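Local coordinates for protein ebony (Drosophila melanogaster, PDB 6DYM) that probably couples beta-alanine to amines such as dopamine as a nonribosomal peptide synthetase, this chain being its C-terminal, atypical condensation domain, at residues R58-V63 / K154-I159; V7-E12 / T75-D80; E146-A151 / Y175-L180. All blocks are in the same frame, centred on the assembly; numbering follows the deposited sequence.

Contact 1 of 3, residues R58-V63 / K154-I159; sequences RDLSFV and KQFAGI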
ATOM      1  N   ARG A  58     -14.859   5.455   5.073  1.00 29.33           N
ATOM      2  CA  ARG A  58     -14.197   6.595   4.443  1.00 24.67           C
ATOM      3  C   ARG A  58     -14.437   6.656   2.938  1.00 27.88           C
ATOM      4  O   ARG A  58     -14.303   7.734   2.349  1.00 30.34           O
ATOM      5  CB  ARG A  58     -12.697   6.559   4.731  1.00 33.06           C
ATOM      6  CG  ARG A  58     -12.362   6.687   6.202  1.00 31.84           C
ATOM      7  CD  ARG A  58     -12.782   8.040   6.745  1.00 29.98           C
ATOM      8  NE  ARG A  58     -12.340   8.205   8.124  1.00 34.86           N
ATOM      9  CZ  ARG A  58     -12.921   9.007   9.009  1.00 41.09           C
ATOM     10  NH1 ARG A  58     -13.977   9.732   8.661  1.00 39.53           N
ATOM     11  NH2 ARG A  58     -12.443   9.085  10.244  1.00 34.04           N
ATOM     12  N   ASP A  59     -14.775   5.528   2.308  1.00 30.54           N
ATOM     13  CA  ASP A  59     -15.185   5.482   0.899  1.00 31.33           C
ATOM     14  C   ASP A  59     -14.085   5.975  -0.044  1.00 29.47           C
ATOM     15  O   ASP A  59     -14.345   6.697  -1.008  1.00 26.95           O
ATOM     16  CB  ASP A  59     -16.483   6.269   0.678  1.00 30.66           C
ATOM     17  CG  ASP A  59     -17.180   5.899  -0.624  1.00 45.46           C
ATOM     18  OD1 ASP A  59     -17.211   4.698  -0.971  1.00 49.67           O
ATOM     19  OD2 ASP A  59     -17.697   6.808  -1.303  1.00 52.92           O
ATOM     20  N   LEU A  60     -12.843   5.576   0.226  1.00 24.31           N
ATOM     21  CA  LEU A  60     -11.723   5.908  -0.646  1.00 26.80           C
ATOM     22  C   LEU A  60     -11.060   4.678  -1.246  1.00 28.84           C
ATOM     23  O   LEU A  60     -10.166   4.823  -2.091  1.00 25.87           O
ATOM     24  CB  LEU A  60     -10.672   6.730   0.112  1.00 24.67           C
ATOM     25  CG  LEU A  60     -11.127   8.059   0.720  1.00 29.86           C
ATOM     26  CD1 LEU A  60     -10.022   8.643   1.587  1.00 22.58           C
ATOM     27  CD2 LEU A  60     -11.536   9.043  -0.366  1.00 28.67           C
ATOM     28  N   SER A  61     -11.471   3.479  -0.844  1.00 21.85           N
ATOM     29  CA  SER A  61     -10.870   2.235  -1.291  1.00 22.73           C
ATOM     30  C   SER A  61     -11.822   1.511  -2.233  1.00 27.70           C
ATOM     31  O   SER A  61     -13.012   1.828  -2.310  1.00 22.76           O
ATOM     32  CB  SER A  61     -10.519   1.346  -0.095  1.00 25.11           C
ATOM     33  OG  SER A  61      -9.787   2.077   0.876  1.00 24.00           O
ATOM     34  N   PHE A  62     -11.286   0.531  -2.960  1.00 22.97           N
ATOM     35  CA  PHE A  62     -12.100  -0.203  -3.919  1.00 24.32           C
ATOM     36  C   PHE A  62     -11.521  -1.592  -4.138  1.00 26.67           C
ATOM     37  O   PHE A  62     -10.380  -1.880  -3.769  1.00 21.65           O
ATOM     38  CB  PHE A  62     -12.228   0.551  -5.256  1.00 22.21           C
ATOM     39  CG  PHE A  62     -10.913   0.829  -5.951  1.00 23.38           C
ATOM     40  CD1 PHE A  62     -10.321  -0.129  -6.763  1.00 23.96           C
ATOM     41  CD2 PHE A  62     -10.292   2.062  -5.822  1.00 23.32           C
ATOM     42  CE1 PHE A  62      -9.125   0.128  -7.408  1.00 20.35           C
ATOM     43  CE2 PHE A  62      -9.100   2.328  -6.467  1.00 26.10           C
ATOM     44  CZ  PHE A  62      -8.515   1.359  -7.266  1.00 26.61           C
ATOM     45  N   VAL A  63     -12.340  -2.457  -4.730  1.00 24.34           N
ATOM     46  CA  VAL A  63     -11.913  -3.765  -5.200  1.00 24.33           C
ATOM     47  C   VAL A  63     -12.031  -3.785  -6.720  1.00 27.72           C
ATOM     48  O   VAL A  63     -12.770  -3.003  -7.327  1.00 23.13           O
ATOM     49  CB  VAL A  63     -12.735  -4.913  -4.571  1.00 27.24           C
ATOM     50  CG1 VAL A  63     -12.444  -5.038  -3.086  1.00 23.99           C
ATOM     51  CG2 VAL A  63     -14.228  -4.689  -4.801  1.00 20.33           C
ATOM     52  N   LYS A 154     -12.676  12.879  -5.828  1.00 32.54           N
ATOM     53  CA  LYS A 154     -12.819  13.236  -4.425  1.00 27.94           C
ATOM     54  C   LYS A 154     -12.100  14.533  -4.069  1.00 25.35           C
ATOM     55  O   LYS A 154     -12.075  14.908  -2.893  1.00 27.60           O
ATOM     56  CB  LYS A 154     -12.313  12.097  -3.534  1.00 30.89           C
ATOM     57  CG  LYS A 154     -13.069  10.786  -3.719  1.00 32.48           C
ATOM     58  CD  LYS A 154     -14.285  10.731  -2.815  1.00 40.40           C
ATOM     59  CE  LYS A 154     -15.043   9.419  -2.978  1.00 42.50           C
ATOM     60  NZ  LYS A 154     -16.189   9.342  -2.031  1.00 46.48           N
ATOM     61  N   GLN A 155     -11.503  15.212  -5.055  1.00 26.69           N
ATOM     62  CA  GLN A 155     -10.936  16.555  -4.883  1.00 29.32           C
ATOM     63  C   GLN A 155      -9.694  16.554  -3.991  1.00 33.33           C
ATOM     64  O   GLN A 155      -9.460  17.499  -3.239  1.00 27.84           O
ATOM     65  CB  GLN A 155     -11.977  17.543  -4.342  1.00 29.12           C
ATOM     66  CG  GLN A 155     -13.239  17.663  -5.188  1.00 35.37           C
ATOM     67  CD  GLN A 155     -14.139  18.800  -4.729  1.00 44.63           C
ATOM     68  OE1 GLN A 155     -13.699  19.708  -4.022  1.00 56.48           O
ATOM     69  NE2 GLN A 155     -15.404  18.757  -5.134  1.00 49.76           N
ATOM     70  N   PHE A 156      -8.885  15.502  -4.079  1.00 26.30           N
ATOM     71  CA  PHE A 156      -7.601  15.521  -3.397  1.00 28.45           C
ATOM     72  C   PHE A 156      -6.575  16.269  -4.242  1.00 27.48           C
ATOM     73  O   PHE A 156      -6.735  16.443  -5.452  1.00 25.81           O
ATOM     74  CB  PHE A 156      -7.119  14.100  -3.103  1.00 24.57           C
ATOM     75  CG  PHE A 156      -7.778  13.474  -1.905  1.00 26.67           C
ATOM     76  CD1 PHE A 156      -9.052  12.934  -2.000  1.00 22.83           C
ATOM     77  CD2 PHE A 156      -7.126  13.433  -0.682  1.00 22.91           C
ATOM     78  CE1 PHE A 156      -9.665  12.359  -0.898  1.00 22.98           C
ATOM     79  CE2 PHE A 156      -7.735  12.858   0.426  1.00 30.23           C
ATOM     80  CZ  PHE A 156      -9.007  12.320   0.316  1.00 22.03           C
ATOM     81  N   ALA A 157      -5.512  16.733  -3.580  1.00 28.07           N
ATOM     82  CA  ALA A 157      -4.456  17.444  -4.293  1.00 28.46           C
ATOM     83  C   ALA A 157      -3.455  16.491  -4.932  1.00 25.19           C
ATOM     84  O   ALA A 157      -2.897  16.803  -5.991  1.00 26.57           O
ATOM     85  CB  ALA A 157      -3.732  18.406  -3.348  1.00 30.68           C
ATOM     86  N   GLY A 158      -3.210  15.342  -4.315  1.00 24.69           N
ATOM     87  CA  GLY A 158      -2.293  14.392  -4.917  1.00 27.04           C
ATOM     88  C   GLY A 158      -2.343  13.054  -4.218  1.00 25.09           C
ATOM     89  O   GLY A 158      -3.055  12.866  -3.227  1.00 24.61           O
ATOM     90  N   ILE A 159      -1.556  12.122  -4.754  1.00 24.19           N
ATOM     91  CA  ILE A 159      -1.467  10.755  -4.256  1.00 24.02           C
ATOM     92  C   ILE A 159      -0.073  10.527  -3.685  1.00 22.40           C
ATOM     93  O   ILE A 159       0.934  10.879  -4.312  1.00 20.33           O
ATOM     94  CB  ILE A 159      -1.780   9.736  -5.370  1.00 21.90           C
ATOM     95  CG1 ILE A 159      -3.204   9.947  -5.890  1.00 21.51           C
ATOM     96  CG2 ILE A 159      -1.594   8.317  -4.861  1.00 20.58           C
ATOM     97  CD1 ILE A 159      -3.508   9.187  -7.142  1.00 36.32           C
TER
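Asp59 and Lys154 form a salt bridge between two turns that each follow a helix. Lys154 NZ lies 3.0 Å from Asp59 OD2 and approaches from above the carboxylate plane, 40° out of it. Lys154 NZ also makes a weak hydrogen bond of 3.4 Å to Asp59 O. One residue thus offers NZ both its side chain and its carbonyl. Asp59 has positive phi and leaves the end of helix 41-58. Its CG is anti to the backbone N (chi1 -162°), which carries the carboxylate to the lysine, and the two side chains cross at about a right angle. Lys154 bends at chi2 (-88°) and then runs straight to NZ. The aliphatic part of the lysine also packs, Lys154 CD lying 4.1 Å from Leu60 CD2. Leu60 CD2 sits 3.8 Å from Phe156 CE1 as well, so this methyl meets both the lysine chain and the ring. The second methyl, Leu60 CD1, is 4.0 Å from Phe156 CZ. Leu60 and Phe156 reach each other from opposite directions. Lys154 CB lies in plane at an edge of the Phe156 ring. Without the amine chain of Lys154, as with an alanine here, the Asp59 carboxylate would probably lose this charge partner and one flank of Leu60 would be uncovered. Gln155, with positive phi, completes a Schellman motif closing helix 133-153. Asn78 ND2 hydrogen-bonds to Leu60 O, and Asn117 ND2 to Lys154 O. The contact therefore ties the end of helix 41-58 to that of helix 133-153, just ahead of sheet strands 62-66 and 158-163.

Contact 2 of 3, residues V7-E12 / T75-D80; sequences VPLRLE and TALNFD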
ATOM      1  N   VAL A   7     -15.008  -1.351  -8.017  1.00 24.75           N
ATOM      2  CA  VAL A   7     -16.222  -1.270  -7.209  1.00 26.90           C
ATOM      3  C   VAL A   7     -15.857  -0.741  -5.825  1.00 25.13           C
ATOM      4  O   VAL A   7     -14.911  -1.252  -5.208  1.00 22.57           O
ATOM      5  CB  VAL A   7     -16.911  -2.641  -7.124  1.00 30.83           C
ATOM      6  CG1 VAL A   7     -17.972  -2.646  -6.039  1.00 30.71           C
ATOM      7  CG2 VAL A   7     -17.508  -3.016  -8.475  1.00 31.11           C
ATOM      8  N   PRO A   8     -16.559   0.269  -5.302  1.00 32.34           N
ATOM      9  CA  PRO A   8     -16.246   0.755  -3.952  1.00 27.47           C
ATOM     10  C   PRO A   8     -16.307  -0.367  -2.927  1.00 27.73           C
ATOM     11  O   PRO A   8     -17.098  -1.306  -3.038  1.00 25.19           O
ATOM     12  CB  PRO A   8     -17.328   1.811  -3.690  1.00 29.56           C
ATOM     13  CG  PRO A   8     -17.741   2.269  -5.041  1.00 37.31           C
ATOM     14  CD  PRO A   8     -17.619   1.067  -5.946  1.00 28.57           C
ATOM     15  N   LEU A   9     -15.436  -0.257  -1.929  1.00 20.82           N
ATOM     16  CA  LEU A   9     -15.338  -1.257  -0.877  1.00 27.61           C
ATOM     17  C   LEU A   9     -16.648  -1.359  -0.104  1.00 30.44           C
ATOM     18  O   LEU A   9     -17.233  -0.343   0.286  1.00 33.21           O
ATOM     19  CB  LEU A   9     -14.193  -0.886   0.066  1.00 25.65           C
ATOM     20  CG  LEU A   9     -13.451  -2.007   0.783  1.00 38.04           C
ATOM     21  CD1 LEU A   9     -12.757  -2.915  -0.211  1.00 34.16           C
ATOM     22  CD2 LEU A   9     -12.455  -1.413   1.759  1.00 24.49           C
ATOM     23  N   ARG A  10     -17.105  -2.591   0.115  1.00 33.43           N
ATOM     24  CA  ARG A  10     -18.291  -2.874   0.910  1.00 37.00           C
ATOM     25  C   ARG A  10     -17.904  -3.681   2.143  1.00 36.04           C
ATOM     26  O   ARG A  10     -16.838  -4.301   2.195  1.00 33.64           O
ATOM     27  CB  ARG A  10     -19.339  -3.654   0.109  1.00 31.50           C
ATOM     28  CG  ARG A  10     -19.973  -2.888  -1.028  1.00 39.97           C
ATOM     29  CD  ARG A  10     -21.031  -3.736  -1.715  1.00 47.70           C
ATOM     30  NE  ARG A  10     -20.935  -3.657  -3.171  1.00 61.06           N
ATOM     31  CZ  ARG A  10     -20.686  -4.695  -3.966  1.00 56.60           C
ATOM     32  NH1 ARG A  10     -20.508  -5.905  -3.451  1.00 48.84           N
ATOM     33  NH2 ARG A  10     -20.620  -4.525  -5.280  1.00 60.96           N
ATOM     34  N   LEU A  11     -18.801  -3.685   3.134  1.00 37.87           N
ATOM     35  CA  LEU A  11     -18.514  -4.387   4.383  1.00 39.73           C
ATOM     36  C   LEU A  11     -18.295  -5.878   4.150  1.00 34.28           C
ATOM     37  O   LEU A  11     -17.433  -6.494   4.787  1.00 37.19           O
ATOM     38  CB  LEU A  11     -19.652  -4.161   5.380  1.00 33.45           C
ATOM     39  CG  LEU A  11     -19.629  -2.853   6.174  1.00 36.65           C
ATOM     40  CD1 LEU A  11     -20.689  -2.876   7.268  1.00 38.35           C
ATOM     41  CD2 LEU A  11     -18.257  -2.585   6.772  1.00 36.33           C
ATOM     42  N   GLU A  12     -19.049  -6.471   3.227  1.00 30.66           N
ATOM     43  CA  GLU A  12     -18.984  -7.908   2.988  1.00 35.84           C
ATOM     44  C   GLU A  12     -17.767  -8.338   2.177  1.00 39.89           C
ATOM     45  O   GLU A  12     -17.607  -9.539   1.927  1.00 36.45           O
ATOM     46  CB  GLU A  12     -20.266  -8.371   2.292  1.00 35.32           C
ATOM     47  CG  GLU A  12     -20.325  -8.062   0.805  1.00 43.61           C
ATOM     48  CD  GLU A  12     -21.242  -6.893   0.500  1.00 54.47           C
ATOM     49  OE1 GLU A  12     -21.491  -6.077   1.419  1.00 56.03           O
ATOM     50  OE2 GLU A  12     -21.716  -6.790  -0.652  1.00 50.37           O
ATOM     51  N   THR A  75      -7.207  -5.242  -5.081  1.00 20.64           N
ATOM     52  CA  THR A  75      -7.801  -4.252  -4.196  1.00 23.78           C
ATOM     53  C   THR A  75      -6.808  -3.127  -3.932  1.00 23.90           C
ATOM     54  O   THR A  75      -5.593  -3.343  -3.884  1.00 22.38           O
ATOM     55  CB  THR A  75      -8.277  -4.879  -2.873  1.00 25.22           C
ATOM     56  OG1 THR A  75      -9.063  -3.922  -2.153  1.00 26.48           O
ATOM     57  CG2 THR A  75      -7.095  -5.315  -2.000  1.00 25.01           C
ATOM     58  N   ALA A  76      -7.350  -1.923  -3.772  1.00 22.02           N
ATOM     59  CA  ALA A  76      -6.570  -0.728  -3.464  1.00 26.13           C
ATOM     60  C   ALA A  76      -7.176  -0.083  -2.226  1.00 26.92           C
ATOM     61  O   ALA A  76      -8.318   0.387  -2.265  1.00 25.84           O
ATOM     62  CB  ALA A  76      -6.563   0.246  -4.640  1.00 19.24           C
ATOM     63  N   LEU A  77      -6.420  -0.067  -1.133  1.00 22.15           N
ATOM     64  CA  LEU A  77      -6.872   0.494   0.137  1.00 24.51           C
ATOM     65  C   LEU A  77      -6.223   1.859   0.333  1.00 27.13           C
ATOM     66  O   LEU A  77      -4.994   1.976   0.295  1.00 24.62           O
ATOM     67  CB  LEU A  77      -6.526  -0.445   1.294  1.00 22.38           C
ATOM     68  CG  LEU A  77      -6.922  -1.909   1.080  1.00 29.92           C
ATOM     69  CD1 LEU A  77      -6.673  -2.727   2.337  1.00 29.19           C
ATOM     70  CD2 LEU A  77      -8.381  -2.010   0.650  1.00 22.12           C
ATOM     71  N   ASN A  78      -7.049   2.886   0.530  1.00 21.68           N
ATOM     72  CA  ASN A  78      -6.592   4.263   0.599  1.00 18.87           C
ATOM     73  C   ASN A  78      -7.200   4.959   1.802  1.00 24.21           C
ATOM     74  O   ASN A  78      -8.324   4.657   2.213  1.00 21.82           O
ATOM     75  CB  ASN A  78      -6.965   5.035  -0.664  1.00 21.74           C
ATOM     76  CG  ASN A  78      -6.515   4.333  -1.912  1.00 25.24           C
ATOM     77  OD1 ASN A  78      -5.332   4.051  -2.069  1.00 27.08           O
ATOM     78  ND2 ASN A  78      -7.454   4.027  -2.805  1.00 23.01           N
ATOM     79  N   PHE A  79      -6.442   5.913   2.344  1.00 24.94           N
ATOM     80  CA  PHE A  79      -6.896   6.808   3.396  1.00 26.19           C
ATOM     81  C   PHE A  79      -6.457   8.227   3.064  1.00 23.64           C
ATOM     82  O   PHE A  79      -5.490   8.447   2.330  1.00 24.07           O
ATOM     83  CB  PHE A  79      -6.315   6.444   4.766  1.00 22.71           C
ATOM     84  CG  PHE A  79      -7.055   5.360   5.486  1.00 29.29           C
ATOM     85  CD1 PHE A  79      -8.372   5.538   5.871  1.00 29.19           C
ATOM     86  CD2 PHE A  79      -6.415   4.180   5.821  1.00 27.17           C
ATOM     87  CE1 PHE A  79      -9.043   4.548   6.549  1.00 29.99           C
ATOM     88  CE2 PHE A  79      -7.082   3.184   6.500  1.00 28.78           C
ATOM     89  CZ  PHE A  79      -8.395   3.370   6.867  1.00 31.35           C
ATOM     90  N   ASP A  80      -7.185   9.191   3.609  1.00 24.18           N
ATOM     91  CA  ASP A  80      -6.644  10.532   3.753  1.00 24.61           C
ATOM     92  C   ASP A  80      -5.423  10.459   4.661  1.00 23.05           C
ATOM     93  O   ASP A  80      -5.527  10.025   5.812  1.00 22.82           O
ATOM     94  CB  ASP A  80      -7.710  11.461   4.334  1.00 27.37           C
ATOM     95  CG  ASP A  80      -7.266  12.920   4.394  1.00 28.75           C
ATOM     96  OD1 ASP A  80      -6.052  13.197   4.490  1.00 25.82           O
ATOM     97  OD2 ASP A  80      -8.147  13.801   4.353  1.00 25.68           O
TER
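Thr75 OG1 donates a hydrogen bond to the backbone O of Phe62, and Leu9 CD1 lies 4.3 Å from Thr75 OG1. OG1 stands anti to the Thr75 backbone N (chi1 -170°), which carries it to this carbonyl. It is buried, and this bond satisfies it. The second meeting is purely apolar. Leu9 CD2 and Leu77 CD2 stand 4.3 Å apart, methyl to methyl. The two methyls of Leu9 thus divide the work, one going to Thr75 and the other to Leu77. Thr75 and Leu77 are two apart on strand 71-80, so both serve the same side of it. The segments are not paired as strands. Strand 62-66 runs between 4-8 and 71-80, antiparallel to both, in the mixed sheet of a fold that resembles the GNAT acyltransferases. Leu9 lies just past the end of strand 4-8. It reaches over the middle strand, where it also touches Val63. Helix 41-58 covers this side, with Trp52 on Leu9 and Leu48 on Leu77. Beyond Leu9 the chain turns outward at the surface. There Arg10 NH1 makes a salt bridge of 3.2 Å with Glu12 OE2, tilted from both the guanidinium and the carboxylate planes.

Contact 3 of 3, residues E146-A151 / Y175-L180; sequences EVLRVA and YHYKTL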
ATOM      1  N   GLU A 146      -7.241   3.813 -11.630  1.00 24.74           N
ATOM      2  CA  GLU A 146      -8.440   4.126 -10.861  1.00 27.17           C
ATOM      3  C   GLU A 146      -8.134   4.903  -9.586  1.00 26.74           C
ATOM      4  O   GLU A 146      -8.967   5.702  -9.143  1.00 24.77           O
ATOM      5  CB  GLU A 146      -9.203   2.846 -10.523  1.00 31.43           C
ATOM      6  CG  GLU A 146      -9.943   2.255 -11.717  1.00 42.36           C
ATOM      7  CD  GLU A 146     -10.890   3.255 -12.359  1.00 49.37           C
ATOM      8  OE1 GLU A 146     -11.820   3.724 -11.664  1.00 39.29           O
ATOM      9  OE2 GLU A 146     -10.698   3.578 -13.555  1.00 51.98           O
ATOM     10  N   VAL A 147      -6.972   4.685  -8.970  1.00 27.87           N
ATOM     11  CA  VAL A 147      -6.605   5.499  -7.814  1.00 26.04           C
ATOM     12  C   VAL A 147      -6.509   6.967  -8.219  1.00 31.27           C
ATOM     13  O   VAL A 147      -6.993   7.858  -7.508  1.00 29.76           O
ATOM     14  CB  VAL A 147      -5.297   4.987  -7.184  1.00 27.11           C
ATOM     15  CG1 VAL A 147      -4.787   5.973  -6.143  1.00 31.94           C
ATOM     16  CG2 VAL A 147      -5.521   3.626  -6.543  1.00 25.90           C
ATOM     17  N   LEU A 148      -5.913   7.235  -9.383  1.00 31.11           N
ATOM     18  CA  LEU A 148      -5.875   8.598  -9.908  1.00 34.20           C
ATOM     19  C   LEU A 148      -7.281   9.167 -10.057  1.00 34.71           C
ATOM     20  O   LEU A 148      -7.537  10.314  -9.677  1.00 34.53           O
ATOM     21  CB  LEU A 148      -5.134   8.618 -11.251  1.00 31.27           C
ATOM     22  CG  LEU A 148      -3.619   8.366 -11.202  1.00 46.79           C
ATOM     23  CD1 LEU A 148      -3.032   7.986 -12.564  1.00 44.48           C
ATOM     24  CD2 LEU A 148      -2.880   9.561 -10.610  1.00 39.43           C
ATOM     25  N   ARG A 149      -8.211   8.367 -10.589  1.00 32.83           N
ATOM     26  CA  ARG A 149      -9.579   8.835 -10.793  1.00 31.03           C
ATOM     27  C   ARG A 149     -10.259   9.169  -9.472  1.00 32.91           C
ATOM     28  O   ARG A 149     -10.974  10.173  -9.369  1.00 36.05           O
ATOM     29  CB  ARG A 149     -10.384   7.775 -11.547  1.00 35.16           C
ATOM     30  CG  ARG A 149     -11.598   8.314 -12.278  1.00 46.35           C
ATOM     31  CD  ARG A 149     -12.586   7.203 -12.603  1.00 45.67           C
ATOM     32  NE  ARG A 149     -13.075   6.548 -11.394  1.00 47.69           N
ATOM     33  CZ  ARG A 149     -14.046   7.030 -10.628  1.00 57.00           C
ATOM     34  NH1 ARG A 149     -14.636   8.173 -10.950  1.00 56.96           N
ATOM     35  NH2 ARG A 149     -14.429   6.369  -9.541  1.00 55.35           N
ATOM     36  N   VAL A 150     -10.072   8.323  -8.457  1.00 31.06           N
ATOM     37  CA  VAL A 150     -10.663   8.595  -7.151  1.00 31.03           C
ATOM     38  C   VAL A 150     -10.107   9.895  -6.585  1.00 29.76           C
ATOM     39  O   VAL A 150     -10.849  10.726  -6.047  1.00 27.09           O
ATOM     40  CB  VAL A 150     -10.427   7.403  -6.204  1.00 33.76           C
ATOM     41  CG1 VAL A 150     -10.813   7.757  -4.762  1.00 30.20           C
ATOM     42  CG2 VAL A 150     -11.197   6.181  -6.697  1.00 30.76           C
ATOM     43  N   ALA A 151      -8.798  10.110  -6.739  1.00 26.24           N
ATOM     44  CA  ALA A 151      -8.164  11.317  -6.218  1.00 28.13           C
ATOM     45  C   ALA A 151      -8.802  12.582  -6.789  1.00 31.74           C
ATOM     46  O   ALA A 151      -9.159  13.499  -6.037  1.00 28.31           O
ATOM     47  CB  ALA A 151      -6.665  11.278  -6.516  1.00 29.78           C
ATOM     48  N   TYR A 175       4.286   6.189 -14.305  1.00 21.39           N
ATOM     49  CA  TYR A 175       3.071   6.973 -14.130  1.00 22.68           C
ATOM     50  C   TYR A 175       3.373   8.399 -13.685  1.00 21.90           C
ATOM     51  O   TYR A 175       2.452   9.119 -13.283  1.00 22.10           O
ATOM     52  CB  TYR A 175       2.132   6.286 -13.132  1.00 22.69           C
ATOM     53  CG  TYR A 175       1.238   5.260 -13.789  1.00 26.76           C
ATOM     54  CD1 TYR A 175       0.014   5.625 -14.342  1.00 25.59           C
ATOM     55  CD2 TYR A 175       1.638   3.934 -13.898  1.00 25.92           C
ATOM     56  CE1 TYR A 175      -0.801   4.689 -14.956  1.00 25.88           C
ATOM     57  CE2 TYR A 175       0.831   2.992 -14.515  1.00 24.84           C
ATOM     58  CZ  TYR A 175      -0.387   3.375 -15.043  1.00 27.69           C
ATOM     59  OH  TYR A 175      -1.192   2.438 -15.662  1.00 26.77           O
ATOM     60  N   HIS A 176       4.645   8.806 -13.748  1.00 21.92           N
ATOM     61  CA  HIS A 176       5.089  10.179 -13.492  1.00 30.38           C
ATOM     62  C   HIS A 176       4.895  10.606 -12.037  1.00 23.61           C
ATOM     63  O   HIS A 176       4.633  11.779 -11.754  1.00 25.67           O
ATOM     64  CB  HIS A 176       4.405  11.163 -14.443  1.00 27.83           C
ATOM     65  CG  HIS A 176       4.546  10.778 -15.878  1.00 24.58           C
ATOM     66  ND1 HIS A 176       3.476  10.390 -16.656  1.00 33.40           N
ATOM     67  CD2 HIS A 176       5.641  10.675 -16.665  1.00 22.14           C
ATOM     68  CE1 HIS A 176       3.905  10.088 -17.869  1.00 29.08           C
ATOM     69  NE2 HIS A 176       5.216  10.250 -17.901  1.00 25.62           N
ATOM     70  N   TYR A 177       5.031   9.672 -11.105  1.00 22.47           N
ATOM     71  CA  TYR A 177       5.152  10.051  -9.705  1.00 21.48           C
ATOM     72  C   TYR A 177       6.505  10.707  -9.473  1.00 26.91           C
ATOM     73  O   TYR A 177       7.525  10.275 -10.023  1.00 25.79           O
ATOM     74  CB  TYR A 177       5.015   8.832  -8.800  1.00 17.28           C
ATOM     75  CG  TYR A 177       3.593   8.413  -8.532  1.00 18.74           C
ATOM     76  CD1 TYR A 177       2.856   7.719  -9.489  1.00 24.41           C
ATOM     77  CD2 TYR A 177       2.985   8.701  -7.319  1.00 18.97           C
ATOM     78  CE1 TYR A 177       1.548   7.325  -9.241  1.00 25.53           C
ATOM     79  CE2 TYR A 177       1.675   8.314  -7.060  1.00 20.22           C
ATOM     80  CZ  TYR A 177       0.964   7.631  -8.024  1.00 26.17           C
ATOM     81  OH  TYR A 177      -0.332   7.244  -7.770  1.00 28.22           O
ATOM     82  N   LYS A 178       6.510  11.756  -8.662  1.00 21.09           N
ATOM     83  CA  LYS A 178       7.750  12.406  -8.270  1.00 24.26           C
ATOM     84  C   LYS A 178       8.396  11.634  -7.125  1.00 26.56           C
ATOM     85  O   LYS A 178       7.718  11.239  -6.171  1.00 23.89           O
ATOM     86  CB  LYS A 178       7.475  13.854  -7.862  1.00 24.09           C
ATOM     87  CG  LYS A 178       8.670  14.776  -7.962  1.00 44.44           C
ATOM     88  CD  LYS A 178       8.543  15.936  -6.990  1.00 42.68           C
ATOM     89  CE  LYS A 178       9.079  17.229  -7.589  1.00 49.19           C
ATOM     90  NZ  LYS A 178       8.096  17.864  -8.515  1.00 58.68           N
ATOM     91  N   THR A 179       9.703  11.406  -7.225  1.00 19.94           N
ATOM     92  CA  THR A 179      10.449  10.760  -6.151  1.00 20.17           C
ATOM     93  C   THR A 179      10.834  11.807  -5.110  1.00 24.80           C
ATOM     94  O   THR A 179      11.541  12.768  -5.429  1.00 23.17           O
ATOM     95  CB  THR A 179      11.702  10.081  -6.698  1.00 23.12           C
ATOM     96  OG1 THR A 179      11.337   8.934  -7.477  1.00 23.98           O
ATOM     97  CG2 THR A 179      12.608   9.640  -5.556  1.00 28.62           C
ATOM     98  N   LEU A 180      10.381  11.627  -3.869  1.00 23.72           N
ATOM     99  CA  LEU A 180      10.727  12.551  -2.796  1.00 21.62           C
ATOM    100  C   LEU A 180      11.765  12.000  -1.829  1.00 28.81           C
ATOM    101  O   LEU A 180      12.368  12.780  -1.084  1.00 27.29           O
ATOM    102  CB  LEU A 180       9.472  12.950  -2.009  1.00 20.15           C
ATOM    103  CG  LEU A 180       8.480  13.785  -2.823  1.00 28.25           C
ATOM    104  CD1 LEU A 180       7.336  14.279  -1.955  1.00 26.64           C
ATOM    105  CD2 LEU A 180       9.194  14.945  -3.493  1.00 28.04           C
TER
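Leu148 meets both Tyr175 and Tyr177 from one turn of helix 133-153. Before it in the segment comes Glu146, which faces another way. Glu146 OE1 takes a 3.1 Å salt-bridge hydrogen bond from Arg149 NE, on the syn side of the carboxylate. Val147 is buried and covers Phe62, Met125 and Ile159 of the sheet. Leu148 carries the contact itself: its CG, anti to the carbonyl carbon (chi1 -70°), sends one methyl to each tyrosine. Leu148 CD1 lies 4.2 Å from Tyr175 CD1, approaching that ring obliquely. Leu148 CD2 is 4.5 Å from Tyr177 OH, a looser touch. Each phenol has a polar partner on the same helix: Tyr175 OH is hydrogen-bonded to His141 ND1, and Tyr177 OH to Glu144 OE1. Tyr175 CB lies in plane at an edge of the Tyr177 ring. Arg149 then turns back to Glu146, and its NH1 forms a second salt bridge with Glu153. Ala151 packs on Leu120 and Ile159. His176, with positive phi, belongs to the Schellman motif that ends helix 166-174. The tyrosines thus bind helix 133-153 to the link between helix 166-174 and the outermost strand 178-184, with Ile159 and Lys211 of strands 158-163 and 205-212 alongside.

All three contacts reach one mixed sheet. Contacts 1 and 2 have centres about 9 Å apart and are joined through strand 62-66 and the residue before it: Ser61 OG is 2.9 Å from Asn78 N, and Val63 O is 2.9 Å from Val7 N. Contact 3 has its centre about 11 Å from that of contact 1. Helix 133-153 links them, and Phe156 N lies 2.8 Å from Ala151 O. Ile159 CD1 packs 3.5 Å from Leu148 CD2. Contacts 2 and 3 are about 17 Å apart between centres and meet through Val147 CG2, 4.0 Å from Ala76 CB. A bound calcium ion lies about 13 Å from the Tyr175 side chain.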